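Local coordinates for protein putative drug/sodium antiporter (Escherichia coli, PDB 4Z3N) that belongs to the MATE family of multidrug transporters and carries the genotoxin colibactin across the membrane, probably as an antiporter, at residues M358-T363 against A367-A372; T293-I298 against V373-I378; F121-I126 against L160-I165; I116-F121 against R254-V259. All coordinates share one frame; numbering follows the deposited sequence.

Interaction 1: M358-T363 against A367-A372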
loop_
_atom_site.group_PDB
_atom_site.type_symbol
_atom_site.label_atom_id
_atom_site.label_comp_id
_atom_site.label_asym_id
_atom_site.label_seq_id
_atom_site.Cartn_x
_atom_site.Cartn_y
_atom_site.Cartn_z
ATOM N N MET A 358 10.421 25.208 0.385
ATOM C CA MET A 358 10.177 24.206 1.424
ATOM C C MET A 358 11.423 23.436 1.839
ATOM O O MET A 358 11.679 23.271 3.031
ATOM C CB MET A 358 9.097 23.229 0.945
ATOM C CG MET A 358 8.727 22.126 1.912
ATOM S SD MET A 358 7.295 21.219 1.274
ATOM C CE MET A 358 7.889 20.751 -0.344
ATOM N N TYR A 359 12.193 22.954 0.867
ATOM C CA TYR A 359 13.318 22.074 1.180
ATOM C C TYR A 359 14.506 22.715 1.904
ATOM O O TYR A 359 15.120 22.059 2.750
ATOM C CB TYR A 359 13.785 21.364 -0.084
ATOM C CG TYR A 359 12.830 20.247 -0.385
ATOM C CD1 TYR A 359 12.731 19.161 0.471
ATOM C CD2 TYR A 359 11.963 20.316 -1.477
ATOM C CE1 TYR A 359 11.831 18.152 0.224
ATOM C CE2 TYR A 359 11.061 19.315 -1.735
ATOM C CZ TYR A 359 10.998 18.234 -0.884
ATOM O OH TYR A 359 10.113 17.223 -1.127
ATOM N N PRO A 360 14.856 23.970 1.558
ATOM C CA PRO A 360 15.883 24.695 2.316
ATOM C C PRO A 360 15.582 24.718 3.814
ATOM O O PRO A 360 16.504 24.679 4.617
ATOM C CB PRO A 360 15.822 26.092 1.722
ATOM C CG PRO A 360 15.390 25.856 0.297
ATOM C CD PRO A 360 14.406 24.730 0.375
ATOM N N LEU A 361 14.310 24.757 4.189
ATOM C CA LEU A 361 13.943 24.682 5.600
ATOM C C LEU A 361 14.276 23.336 6.242
ATOM O O LEU A 361 14.392 23.244 7.458
ATOM C CB LEU A 361 12.445 24.948 5.786
ATOM C CG LEU A 361 11.817 26.173 5.118
ATOM C CD1 LEU A 361 10.321 26.158 5.364
ATOM C CD2 LEU A 361 12.441 27.465 5.611
ATOM N N PHE A 362 14.357 22.283 5.441
ATOM C CA PHE A 362 14.588 20.937 5.970
ATOM C C PHE A 362 16.074 20.591 6.172
ATOM O O PHE A 362 16.421 19.668 6.922
ATOM C CB PHE A 362 13.911 19.906 5.054
ATOM C CG PHE A 362 12.406 19.897 5.165
ATOM C CD1 PHE A 362 11.768 20.668 6.127
ATOM C CD2 PHE A 362 11.630 19.110 4.322
ATOM C CE1 PHE A 362 10.386 20.665 6.247
ATOM C CE2 PHE A 362 10.240 19.095 4.439
ATOM C CZ PHE A 362 9.619 19.880 5.405
ATOM N N THR A 363 16.939 21.328 5.483
ATOM C CA THR A 363 18.364 21.062 5.508
ATOM C C THR A 363 19.131 22.334 5.232
ATOM O O THR A 363 18.665 23.193 4.485
ATOM C CB THR A 363 18.778 20.003 4.470
ATOM O OG1 THR A 363 20.208 19.993 4.351
ATOM C CG2 THR A 363 18.180 20.320 3.109
ATOM N N ALA A 367 23.411 21.586 -1.528
ATOM C CA ALA A 367 23.423 20.532 -2.526
ATOM C C ALA A 367 22.253 19.570 -2.264
ATOM O O ALA A 367 21.644 19.059 -3.210
ATOM C CB ALA A 367 24.747 19.789 -2.512
ATOM N N VAL A 368 21.937 19.332 -0.990
ATOM C CA VAL A 368 20.847 18.432 -0.659
ATOM C C VAL A 368 19.472 19.034 -0.971
ATOM O O VAL A 368 18.595 18.332 -1.471
ATOM C CB VAL A 368 20.892 17.998 0.813
ATOM C CG1 VAL A 368 19.555 17.339 1.230
ATOM C CG2 VAL A 368 22.048 17.044 1.026
ATOM N N SER A 369 19.279 20.320 -0.702
ATOM C CA SER A 369 18.000 20.946 -1.015
ATOM C C SER A 369 17.916 21.256 -2.518
ATOM O O SER A 369 16.828 21.362 -3.079
ATOM C CB SER A 369 17.785 22.216 -0.184
ATOM O OG SER A 369 18.266 23.350 -0.885
ATOM N N ASP A 370 19.061 21.378 -3.178
ATOM C CA ASP A 370 19.054 21.544 -4.631
ATOM C C ASP A 370 18.651 20.261 -5.351
ATOM O O ASP A 370 17.872 20.282 -6.304
ATOM C CB ASP A 370 20.419 22.008 -5.137
ATOM C CG ASP A 370 20.595 23.499 -5.024
ATOM O OD1 ASP A 370 19.618 24.190 -4.643
ATOM O OD2 ASP A 370 21.704 23.983 -5.326
ATOM N N TYR A 371 19.195 19.141 -4.892
ATOM C CA TYR A 371 18.875 17.857 -5.485
ATOM C C TYR A 371 17.399 17.529 -5.290
ATOM O O TYR A 371 16.743 16.996 -6.189
ATOM C CB TYR A 371 19.738 16.765 -4.872
ATOM C CG TYR A 371 21.031 16.519 -5.598
ATOM C CD1 TYR A 371 21.078 16.484 -6.981
ATOM C CD2 TYR A 371 22.215 16.304 -4.894
ATOM C CE1 TYR A 371 22.273 16.248 -7.649
ATOM C CE2 TYR A 371 23.415 16.058 -5.553
ATOM C CZ TYR A 371 23.439 16.038 -6.930
ATOM O OH TYR A 371 24.623 15.800 -7.600
ATOM N N ALA A 372 16.883 17.853 -4.108
ATOM C CA ALA A 372 15.497 17.572 -3.791
ATOM C C ALA A 372 14.566 18.407 -4.666
ATOM O O ALA A 372 13.476 17.954 -5.035
ATOM C CB ALA A 372 15.233 17.827 -2.326
#

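Interaction 2: T293-I298 against V373-I378. With OLC ((2R)-2,3-dihydroxypropyl (9Z)-octadec-9-enoate), chain D; OLC ((2R)-2,3-dihydroxypropyl (9Z)-octadec-9-enoate), chain C.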
loop_
_atom_site.group_PDB
_atom_site.type_symbol
_atom_site.label_atom_id
_atom_site.label_comp_id
_atom_site.label_asym_id
_atom_site.label_seq_id
_atom_site.Cartn_x
_atom_site.Cartn_y
_atom_site.Cartn_z
ATOM N N THR A 293 15.708 11.107 0.758
ATOM C CA THR A 293 15.229 10.825 2.108
ATOM C C THR A 293 14.253 11.915 2.571
ATOM O O THR A 293 13.326 11.651 3.326
ATOM C CB THR A 293 16.395 10.705 3.131
ATOM O OG1 THR A 293 17.272 9.634 2.755
ATOM C CG2 THR A 293 15.850 10.423 4.513
ATOM N N LEU A 294 14.462 13.142 2.106
ATOM C CA LEU A 294 13.576 14.245 2.448
ATOM C C LEU A 294 12.276 14.226 1.614
ATOM O O LEU A 294 11.182 14.423 2.152
ATOM C CB LEU A 294 14.306 15.579 2.270
ATOM C CG LEU A 294 15.447 15.927 3.239
ATOM C CD1 LEU A 294 16.080 17.245 2.840
ATOM C CD2 LEU A 294 14.974 16.008 4.679
ATOM N N THR A 295 12.391 13.964 0.311
ATOM C CA THR A 295 11.230 14.029 -0.571
ATOM C C THR A 295 10.248 12.883 -0.344
ATOM O O THR A 295 9.039 13.047 -0.510
ATOM C CB THR A 295 11.643 14.026 -2.054
ATOM O OG1 THR A 295 12.131 12.732 -2.428
ATOM C CG2 THR A 295 12.693 15.061 -2.311
ATOM N N GLY A 296 10.787 11.737 0.056
ATOM C CA GLY A 296 10.058 10.483 0.110
ATOM C C GLY A 296 8.723 10.453 0.827
ATOM O O GLY A 296 7.745 9.972 0.262
ATOM N N ARG A 297 8.666 10.929 2.067
ATOM C CA ARG A 297 7.389 10.914 2.774
ATOM C C ARG A 297 6.384 11.772 2.000
ATOM O O ARG A 297 5.241 11.360 1.811
ATOM C CB ARG A 297 7.520 11.412 4.223
ATOM C CG ARG A 297 8.164 10.443 5.214
ATOM C CD ARG A 297 8.287 11.092 6.607
ATOM N NE ARG A 297 9.541 10.766 7.290
ATOM C CZ ARG A 297 9.952 11.331 8.426
ATOM N NH1 ARG A 297 9.210 12.259 9.018
ATOM N NH2 ARG A 297 11.111 10.973 8.971
ATOM N N ILE A 298 6.823 12.943 1.535
ATOM C CA ILE A 298 5.945 13.881 0.842
ATOM C C ILE A 298 5.491 13.320 -0.503
ATOM O O ILE A 298 4.317 13.403 -0.846
ATOM C CB ILE A 298 6.626 15.259 0.621
ATOM C CG1 ILE A 298 6.977 15.908 1.956
ATOM C CG2 ILE A 298 5.716 16.202 -0.179
ATOM C CD1 ILE A 298 7.615 17.273 1.792
ATOM N N VAL A 373 14.999 19.619 -5.002
ATOM C CA VAL A 373 14.214 20.503 -5.852
ATOM C C VAL A 373 14.303 20.064 -7.314
ATOM O O VAL A 373 13.297 20.073 -8.040
ATOM C CB VAL A 373 14.667 21.992 -5.705
ATOM C CG1 VAL A 373 14.022 22.900 -6.779
ATOM C CG2 VAL A 373 14.346 22.505 -4.296
ATOM N N LEU A 374 15.496 19.657 -7.741
ATOM C CA LEU A 374 15.693 19.202 -9.126
ATOM C C LEU A 374 14.945 17.887 -9.414
ATOM O O LEU A 374 14.442 17.683 -10.518
ATOM C CB LEU A 374 17.194 19.048 -9.435
ATOM C CG LEU A 374 17.514 18.599 -10.860
ATOM C CD1 LEU A 374 17.058 19.593 -11.889
ATOM C CD2 LEU A 374 19.001 18.311 -11.031
ATOM N N GLN A 375 14.883 17.016 -8.405
ATOM C CA GLN A 375 14.200 15.728 -8.486
ATOM C C GLN A 375 12.697 15.943 -8.645
ATOM O O GLN A 375 12.039 15.365 -9.532
ATOM C CB GLN A 375 14.476 14.893 -7.228
ATOM C CG GLN A 375 13.782 13.554 -7.211
ATOM C CD GLN A 375 13.860 12.822 -5.883
ATOM O OE1 GLN A 375 14.715 11.955 -5.690
ATOM N NE2 GLN A 375 12.938 13.134 -4.975
ATOM N N THR A 376 12.165 16.794 -7.771
ATOM C CA THR A 376 10.759 17.121 -7.795
ATOM C C THR A 376 10.387 17.782 -9.118
ATOM O O THR A 376 9.383 17.420 -9.743
ATOM C CB THR A 376 10.385 18.035 -6.631
ATOM O OG1 THR A 376 10.649 17.360 -5.388
ATOM C CG2 THR A 376 8.895 18.427 -6.713
ATOM N N ARG A 377 11.206 18.731 -9.557
ATOM C CA ARG A 377 10.903 19.458 -10.782
ATOM C C ARG A 377 10.842 18.528 -11.981
ATOM O O ARG A 377 10.009 18.699 -12.887
ATOM C CB ARG A 377 11.937 20.544 -11.039
ATOM C CG ARG A 377 11.877 21.716 -10.079
ATOM C CD ARG A 377 12.366 22.938 -10.787
ATOM N NE ARG A 377 12.179 24.148 -10.004
ATOM C CZ ARG A 377 13.170 24.950 -9.637
ATOM N NH1 ARG A 377 14.420 24.657 -9.982
ATOM N NH2 ARG A 377 12.904 26.041 -8.931
ATOM N N ILE A 378 11.751 17.559 -12.006
ATOM C CA ILE A 378 11.800 16.642 -13.134
ATOM C C ILE A 378 10.736 15.548 -13.036
ATOM O O ILE A 378 9.983 15.349 -13.972
ATOM C CB ILE A 378 13.203 16.021 -13.279
ATOM C CG1 ILE A 378 14.220 17.132 -13.600
ATOM C CG2 ILE A 378 13.195 14.921 -14.352
ATOM C CD1 ILE A 378 15.609 16.651 -13.975
HETATM C C9 OLC D . 8.148 21.804 -14.741
HETATM C C8 OLC D . 9.516 22.444 -14.636
HETATM C C7 OLC D . 9.476 23.659 -13.724
HETATM C C6 OLC D . 10.856 24.282 -13.574
HETATM C C5 OLC D . 10.767 25.629 -12.876
HETATM C C4 OLC D . 12.107 26.344 -13.006
HETATM C C3 OLC D . 11.947 27.788 -13.466
HETATM C C2 OLC D . 13.299 28.466 -13.635
HETATM C C1 OLC D . 13.801 29.060 -12.334
HETATM C C9 OLC C . 5.556 14.899 -18.241
HETATM C C8 OLC C . 6.926 14.824 -17.588
HETATM C C7 OLC C . 7.874 15.824 -18.219
HETATM C C6 OLC C . 8.789 16.409 -17.155
HETATM C C5 OLC C . 9.792 17.335 -17.816
HETATM C C4 OLC C . 10.548 18.135 -16.764
HETATM C C3 OLC C . 11.870 18.650 -17.325
HETATM C C2 OLC C . 12.280 19.916 -16.599
HETATM C C1 OLC C . 13.762 19.884 -16.283
#

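Interaction 3: F121-I126 against L160-I165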
loop_
_atom_site.group_PDB
_atom_site.type_symbol
_atom_site.label_atom_id
_atom_site.label_comp_id
_atom_site.label_asym_id
_atom_site.label_seq_id
_atom_site.Cartn_x
_atom_site.Cartn_y
_atom_site.Cartn_z
ATOM N N PHE A 121 -2.266 -19.642 8.558
ATOM C CA PHE A 121 -1.034 -20.312 8.114
ATOM C C PHE A 121 0.087 -19.321 7.831
ATOM O O PHE A 121 1.271 -19.598 8.040
ATOM C CB PHE A 121 -1.295 -21.149 6.865
ATOM C CG PHE A 121 -1.766 -22.540 7.157
ATOM C CD1 PHE A 121 -3.062 -22.776 7.578
ATOM C CD2 PHE A 121 -0.912 -23.619 7.002
ATOM C CE1 PHE A 121 -3.503 -24.077 7.842
ATOM C CE2 PHE A 121 -1.347 -24.917 7.265
ATOM C CZ PHE A 121 -2.648 -25.144 7.679
ATOM N N PHE A 122 -0.298 -18.160 7.325
ATOM C CA PHE A 122 0.668 -17.123 7.047
ATOM C C PHE A 122 1.267 -16.655 8.365
ATOM O O PHE A 122 2.462 -16.402 8.434
ATOM C CB PHE A 122 0.025 -15.965 6.268
ATOM C CG PHE A 122 0.471 -15.880 4.835
ATOM C CD1 PHE A 122 1.651 -15.223 4.500
ATOM C CD2 PHE A 122 -0.281 -16.458 3.825
ATOM C CE1 PHE A 122 2.073 -15.144 3.176
ATOM C CE2 PHE A 122 0.128 -16.389 2.496
ATOM C CZ PHE A 122 1.305 -15.729 2.168
ATOM N N ALA A 123 0.458 -16.588 9.419
ATOM C CA ALA A 123 0.968 -16.144 10.728
ATOM C C ALA A 123 1.905 -17.180 11.376
ATOM O O ALA A 123 2.934 -16.833 11.945
ATOM C CB ALA A 123 -0.197 -15.810 11.679
ATOM N N ILE A 124 1.529 -18.452 11.279
ATOM C CA ILE A 124 2.361 -19.564 11.738
ATOM C C ILE A 124 3.714 -19.653 11.014
ATOM O O ILE A 124 4.767 -19.684 11.642
ATOM C CB ILE A 124 1.640 -20.911 11.557
ATOM C CG1 ILE A 124 0.357 -20.962 12.387
ATOM C CG2 ILE A 124 2.570 -22.055 11.910
ATOM C CD1 ILE A 124 -0.465 -22.234 12.164
ATOM N N VAL A 125 3.685 -19.727 9.692
ATOM C CA VAL A 125 4.922 -19.780 8.929
ATOM C C VAL A 125 5.825 -18.581 9.264
ATOM O O VAL A 125 7.033 -18.727 9.408
ATOM C CB VAL A 125 4.634 -19.823 7.401
ATOM C CG1 VAL A 125 5.938 -19.878 6.605
ATOM C CG2 VAL A 125 3.741 -21.015 7.069
ATOM N N ILE A 126 5.232 -17.402 9.412
ATOM C CA ILE A 126 6.007 -16.192 9.679
ATOM C C ILE A 126 6.584 -16.130 11.111
ATOM O O ILE A 126 7.711 -15.676 11.306
ATOM C CB ILE A 126 5.157 -14.921 9.419
ATOM C CG1 ILE A 126 4.829 -14.791 7.933
ATOM C CG2 ILE A 126 5.900 -13.673 9.887
ATOM C CD1 ILE A 126 3.950 -13.584 7.608
ATOM N N LEU A 160 4.789 -11.288 17.915
ATOM C CA LEU A 160 3.575 -11.524 18.679
ATOM C C LEU A 160 2.381 -10.772 18.091
ATOM O O LEU A 160 1.252 -11.005 18.474
ATOM C CB LEU A 160 3.781 -11.138 20.149
ATOM C CG LEU A 160 4.758 -12.009 20.951
ATOM C CD1 LEU A 160 4.783 -11.539 22.387
ATOM C CD2 LEU A 160 4.422 -13.479 20.876
ATOM N N THR A 161 2.646 -9.856 17.174
ATOM C CA THR A 161 1.599 -9.062 16.565
ATOM C C THR A 161 1.077 -9.619 15.225
ATOM O O THR A 161 0.060 -9.162 14.718
ATOM C CB THR A 161 2.096 -7.632 16.339
ATOM O OG1 THR A 161 3.007 -7.625 15.230
ATOM C CG2 THR A 161 2.789 -7.119 17.590
ATOM N N VAL A 162 1.758 -10.620 14.678
ATOM C CA VAL A 162 1.492 -11.105 13.321
ATOM C C VAL A 162 0.050 -11.579 13.035
ATOM O O VAL A 162 -0.586 -11.098 12.095
ATOM C CB VAL A 162 2.461 -12.251 12.978
ATOM C CG1 VAL A 162 2.094 -12.903 11.628
ATOM C CG2 VAL A 162 3.885 -11.734 12.969
ATOM N N PHE A 163 -0.455 -12.524 13.825
ATOM C CA PHE A 163 -1.789 -13.049 13.602
ATOM C C PHE A 163 -2.833 -11.937 13.677
ATOM O O PHE A 163 -3.778 -11.911 12.891
ATOM C CB PHE A 163 -2.111 -14.163 14.600
ATOM C CG PHE A 163 -3.447 -14.824 14.366
ATOM C CD1 PHE A 163 -3.810 -15.263 13.094
ATOM C CD2 PHE A 163 -4.333 -15.028 15.423
ATOM C CE1 PHE A 163 -5.023 -15.880 12.875
ATOM C CE2 PHE A 163 -5.556 -15.649 15.215
ATOM C CZ PHE A 163 -5.901 -16.074 13.935
ATOM N N SER A 164 -2.645 -11.000 14.594
ATOM C CA SER A 164 -3.603 -9.915 14.770
ATOM C C SER A 164 -3.588 -8.991 13.555
ATOM O O SER A 164 -4.646 -8.554 13.082
ATOM C CB SER A 164 -3.300 -9.132 16.053
ATOM O OG SER A 164 -2.646 -9.963 17.009
ATOM N N ILE A 165 -2.392 -8.705 13.050
ATOM C CA ILE A 165 -2.239 -7.930 11.826
ATOM C C ILE A 165 -2.874 -8.642 10.614
ATOM O O ILE A 165 -3.582 -8.019 9.810
ATOM C CB ILE A 165 -0.747 -7.649 11.509
ATOM C CG1 ILE A 165 -0.045 -6.997 12.703
ATOM C CG2 ILE A 165 -0.613 -6.793 10.258
ATOM C CD1 ILE A 165 -0.796 -5.802 13.279
#

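Interaction 4: I116-F121 against R254-V259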
loop_
_atom_site.group_PDB
_atom_site.type_symbol
_atom_site.label_atom_id
_atom_site.label_comp_id
_atom_site.label_asym_id
_atom_site.label_seq_id
_atom_site.Cartn_x
_atom_site.Cartn_y
_atom_site.Cartn_z
ATOM N N ILE A 116 -9.713 -16.510 6.502
ATOM C CA ILE A 116 -9.194 -16.655 7.853
ATOM C C ILE A 116 -8.100 -17.727 7.935
ATOM O O ILE A 116 -7.053 -17.505 8.570
ATOM C CB ILE A 116 -10.346 -16.969 8.834
ATOM C CG1 ILE A 116 -11.168 -15.700 9.067
ATOM C CG2 ILE A 116 -9.819 -17.488 10.170
ATOM C CD1 ILE A 116 -12.494 -15.942 9.737
ATOM N N ILE A 117 -8.335 -18.870 7.289
ATOM C CA ILE A 117 -7.388 -19.992 7.309
ATOM C C ILE A 117 -6.050 -19.616 6.671
ATOM O O ILE A 117 -4.976 -19.976 7.167
ATOM C CB ILE A 117 -7.965 -21.227 6.578
ATOM C CG1 ILE A 117 -9.079 -21.867 7.411
ATOM C CG2 ILE A 117 -6.872 -22.255 6.270
ATOM C CD1 ILE A 117 -9.680 -23.099 6.786
ATOM N N ILE A 118 -6.128 -18.890 5.563
ATOM C CA ILE A 118 -4.942 -18.422 4.867
ATOM C C ILE A 118 -4.148 -17.470 5.763
ATOM O O ILE A 118 -2.920 -17.537 5.852
ATOM C CB ILE A 118 -5.334 -17.739 3.531
ATOM C CG1 ILE A 118 -5.605 -18.807 2.465
ATOM C CG2 ILE A 118 -4.245 -16.792 3.054
ATOM C CD1 ILE A 118 -6.392 -18.306 1.259
ATOM N N ALA A 119 -4.874 -16.589 6.438
ATOM C CA ALA A 119 -4.284 -15.637 7.362
ATOM C C ALA A 119 -3.599 -16.370 8.508
ATOM O O ALA A 119 -2.558 -15.943 9.000
ATOM C CB ALA A 119 -5.354 -14.687 7.898
ATOM N N LEU A 120 -4.196 -17.477 8.938
ATOM C CA LEU A 120 -3.639 -18.249 10.035
ATOM C C LEU A 120 -2.292 -18.882 9.657
ATOM O O LEU A 120 -1.286 -18.671 10.353
ATOM C CB LEU A 120 -4.636 -19.315 10.484
ATOM C CG LEU A 120 -4.246 -20.256 11.635
ATOM C CD1 LEU A 120 -3.738 -19.515 12.862
ATOM C CD2 LEU A 120 -5.458 -21.096 11.987
ATOM N N PHE A 121 -2.266 -19.642 8.558
ATOM C CA PHE A 121 -1.034 -20.312 8.114
ATOM C C PHE A 121 0.087 -19.321 7.831
ATOM O O PHE A 121 1.271 -19.598 8.040
ATOM C CB PHE A 121 -1.295 -21.149 6.865
ATOM C CG PHE A 121 -1.766 -22.540 7.157
ATOM C CD1 PHE A 121 -3.062 -22.776 7.578
ATOM C CD2 PHE A 121 -0.912 -23.619 7.002
ATOM C CE1 PHE A 121 -3.503 -24.077 7.842
ATOM C CE2 PHE A 121 -1.347 -24.917 7.265
ATOM C CZ PHE A 121 -2.648 -25.144 7.679
ATOM N N ARG A 254 -6.569 -21.405 -4.388
ATOM C CA ARG A 254 -5.780 -20.957 -5.523
ATOM C C ARG A 254 -6.209 -19.559 -5.998
ATOM O O ARG A 254 -5.373 -18.680 -6.205
ATOM C CB ARG A 254 -5.897 -21.980 -6.655
ATOM C CG ARG A 254 -5.154 -21.636 -7.936
ATOM C CD ARG A 254 -5.040 -22.882 -8.769
ATOM N NE ARG A 254 -4.631 -22.644 -10.146
ATOM C CZ ARG A 254 -4.641 -23.587 -11.086
ATOM N NH1 ARG A 254 -5.043 -24.817 -10.782
ATOM N NH2 ARG A 254 -4.253 -23.310 -12.330
ATOM N N GLU A 255 -7.511 -19.358 -6.161
ATOM C CA GLU A 255 -8.021 -18.081 -6.615
ATOM C C GLU A 255 -7.667 -16.959 -5.628
ATOM O O GLU A 255 -7.293 -15.851 -6.031
ATOM C CB GLU A 255 -9.535 -18.166 -6.812
ATOM C CG GLU A 255 -10.192 -16.858 -7.232
ATOM C CD GLU A 255 -9.630 -16.296 -8.540
ATOM O OE1 GLU A 255 -9.991 -16.837 -9.614
ATOM O OE2 GLU A 255 -8.844 -15.312 -8.489
ATOM N N PHE A 256 -7.779 -17.262 -4.338
ATOM C CA PHE A 256 -7.493 -16.310 -3.279
ATOM C C PHE A 256 -5.980 -16.060 -3.199
ATOM O O PHE A 256 -5.529 -14.918 -3.026
ATOM C CB PHE A 256 -8.027 -16.838 -1.946
ATOM C CG PHE A 256 -8.013 -15.832 -0.824
ATOM C CD1 PHE A 256 -6.821 -15.266 -0.380
ATOM C CD2 PHE A 256 -9.193 -15.479 -0.187
ATOM C CE1 PHE A 256 -6.808 -14.336 0.655
ATOM C CE2 PHE A 256 -9.192 -14.554 0.850
ATOM C CZ PHE A 256 -7.993 -13.975 1.269
ATOM N N LEU A 257 -5.200 -17.134 -3.323
ATOM C CA LEU A 257 -3.752 -17.064 -3.130
ATOM C C LEU A 257 -3.051 -16.378 -4.286
ATOM O O LEU A 257 -2.064 -15.665 -4.087
ATOM C CB LEU A 257 -3.162 -18.467 -2.936
ATOM C CG LEU A 257 -3.132 -18.965 -1.486
ATOM C CD1 LEU A 257 -2.434 -20.305 -1.380
ATOM C CD2 LEU A 257 -2.464 -17.943 -0.594
ATOM N N SER A 258 -3.554 -16.596 -5.497
ATOM C CA SER A 258 -2.928 -16.020 -6.676
ATOM C C SER A 258 -3.056 -14.474 -6.694
ATOM O O SER A 258 -2.066 -13.782 -6.911
ATOM C CB SER A 258 -3.525 -16.647 -7.935
ATOM O OG SER A 258 -4.917 -16.406 -7.986
ATOM N N VAL A 259 -4.256 -13.944 -6.450
ATOM C CA VAL A 259 -4.466 -12.498 -6.318
ATOM C C VAL A 259 -3.684 -11.949 -5.124
ATOM O O VAL A 259 -2.958 -10.951 -5.238
ATOM C CB VAL A 259 -5.996 -12.132 -6.159
ATOM C CG1 VAL A 259 -6.194 -10.707 -5.625
ATOM C CG2 VAL A 259 -6.710 -12.285 -7.479
#

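Interaction 1: M358-T363 against A367-A372
Tyr-359 and Ala-372 meet where the chain, leaving helix 326-358, turns through a short loop and enters helix 366-379. The methyl CB of Ala-372 sits over one face of the tyrosine ring, displaced toward its rim, 4.0 Å from the centroid and 14° off the ring normal: a CH-pi contact. With CG beside the backbone N and anti to the carbonyl carbon (chi1 -78°), the ring is turned so that one face lies against this methyl, and its hydroxyl is bonded to His-351. Next to it the packing is close: Ser-369 CB rests against the backbone, 3.8 Å from Pro-360 N, and Thr-363 CG2 lies 3.8 Å from that same CB of Ser-369. The methyl of Thr-363 also meets Val-368 CG1, while its OG1 is bonded to Val-365 N, two residues further on. The looser side is the outward one, where exposed Pro-360 grazes Ser-369 with CG 4.0 Å from OG. The chemistry is thus divided: the polar ends of Tyr-359 and Thr-363 are engaged by His-351 and Val-365, whereas the two segments meet through carbon contacts and one CH-pi contact, with no hydrogen bond between them.

Interaction 2: T293-I298 against V373-I378
A polar cross-link between two helices of the transmembrane bundle unites Thr-295 of helix 286-322 with Gln-375 of helix 366-379. Gln-375 NE2 donates to Thr-295 OG1 at 2.7 Å; the N-H...O angle of 141° is bent, though the oxygen lies only 3° out of the amide plane. An extended glutamine chain, its CG anti to the backbone N (chi1 179°), spans the gap between backbones whose nearest CA atoms, of Thr-295 and Thr-376, are 7.9 Å apart. The amide is held at both ends, since OE1 is bonded to Tyr-277 OH, and this should fix its rotation. Thr-295 OG1 in turn pairs with Asp-299 OD2, so a chain of hydrogen bonds runs from Tyr-277 through the buried Gln-375 and Thr-295 to Asp-299. Other contact across the segments is slight: the methyl CG2 of Thr-295 stands 4.4 Å from the hydroxyl OG1 of Thr-376, itself bonded to Ala-372 O. Lipid lines helix 366-379 at Arg-377, whose guanidinium is sandwiched between C4 of a monoolein molecule (OLC, chain D) and Val-373 CG1. Buried hydrogen bonds between side chains of neighbouring helices are a familiar feature of polytopic membrane proteins, here in the helical bundle of a MATE transporter.

Interaction 3: F121-I126 against L160-I165
Ala-123, Val-162 and Phe-163 form a close helix-helix contact within the all-helical MATE fold, where helix 107-132 packs against helix 162-177 at Val-162 and Phe-163. The shape is set by a small residue: Ala-123 presents only a methyl, and its CA comes within 5.0 Å of the CA of Phe-163, so the two backbones nearly touch. The bump on one side is this methyl. It enters the hollow between Val-162 and Phe-163, with CB 3.7 Å from Phe-163 CA and as near to Val-162 CG1. In return a branch of the valine reaches into the groove beside the alanine, CG1 coming 3.5 Å from Ala-123 CA. The rotamer explains this reach: CG1 of Val-162 is anti to the backbone N (chi1 173°), which leaves its other methyl, CG2, to face the next turn of the partner helix. Phe-163 forms one wall of the hollow, with its CB 3.9 Å from Ala-123 CB, and its ring, carried onward by a chi1 of -176°, continues along the exposed margin. Helix 75-101 completes the inner side, where Leu-81 touches Val-162 and Ile-84 touches Ile-126. No hydrogen bond crosses the interface; the match is one of contour, a methyl-sized bump in a shallow depression with a branched side chain fitted next to it. One turn beyond Ala-123, two branched side chains cross at a slant, and Ile-126 CG2 stops 4.2 Å from Val-162 CG2.

Interaction 4: I116-F121 against R254-V259
This is an apolar helix-to-helix contact in which Ile-118 of helix 107-132 bridges a fairly wide gap to Phe-256 and Leu-257 of helix 250-284, joining parts of the chain more than 130 residues apart. Ile-118 CA and Leu-257 CA, the closest such pair, are 8.2 Å apart, so side chains must fill the space. Ile-118 does so with an extended arm (chi2 162°), whose CD1 ends over one face of the Phe-256 ring, 3.9 Å from the centroid and 29° off the normal. This CH-pi contact leans toward the root of the ring, with CD1 3.5 Å from Phe-256 CD1. The second branch, CG2, is 4.2 Å from Leu-257 CD2, so the isoleucine straddles two successive residues of the opposing helix. Tyr-253 also touches Ile-118, and Leu-95 of helix 75-101 packs on Phe-256. Behind the interface Ser-258 bonds within its own helix: OG and N both donate to Arg-254 O, from opposite faces of the carbonyl plane. Glu-255 forms a salt bridge with Arg-98 of helix 75-101, whereas the Ile-118 join uses only aliphatic and aromatic carbon, implying cohesion by dispersion and burial, without a directional bond.

Overall arrangement
The four contacts fall into two pairs. Interactions 1 and 2 share helix 366-379, have centres about 9 Å apart and touch directly: Tyr-359 OH packs 3.4 Å from Thr-295 CA, and Leu-294 CD1 lies 3.7 Å from Thr-363 CG2. Interactions 3 and 4 share helix 107-132, with centres about 13 Å apart, and meet where Phe-163 CE1 comes 3.9 Å from Leu-120 CD1. Between the pairs no atoms touch; the centres of interactions 2 and 3 are about 35 Å apart, on opposite sides of the chain's centre and in different MatE family regions. Monoolein borders interaction 2 directly, at Arg-377 and Ile-378.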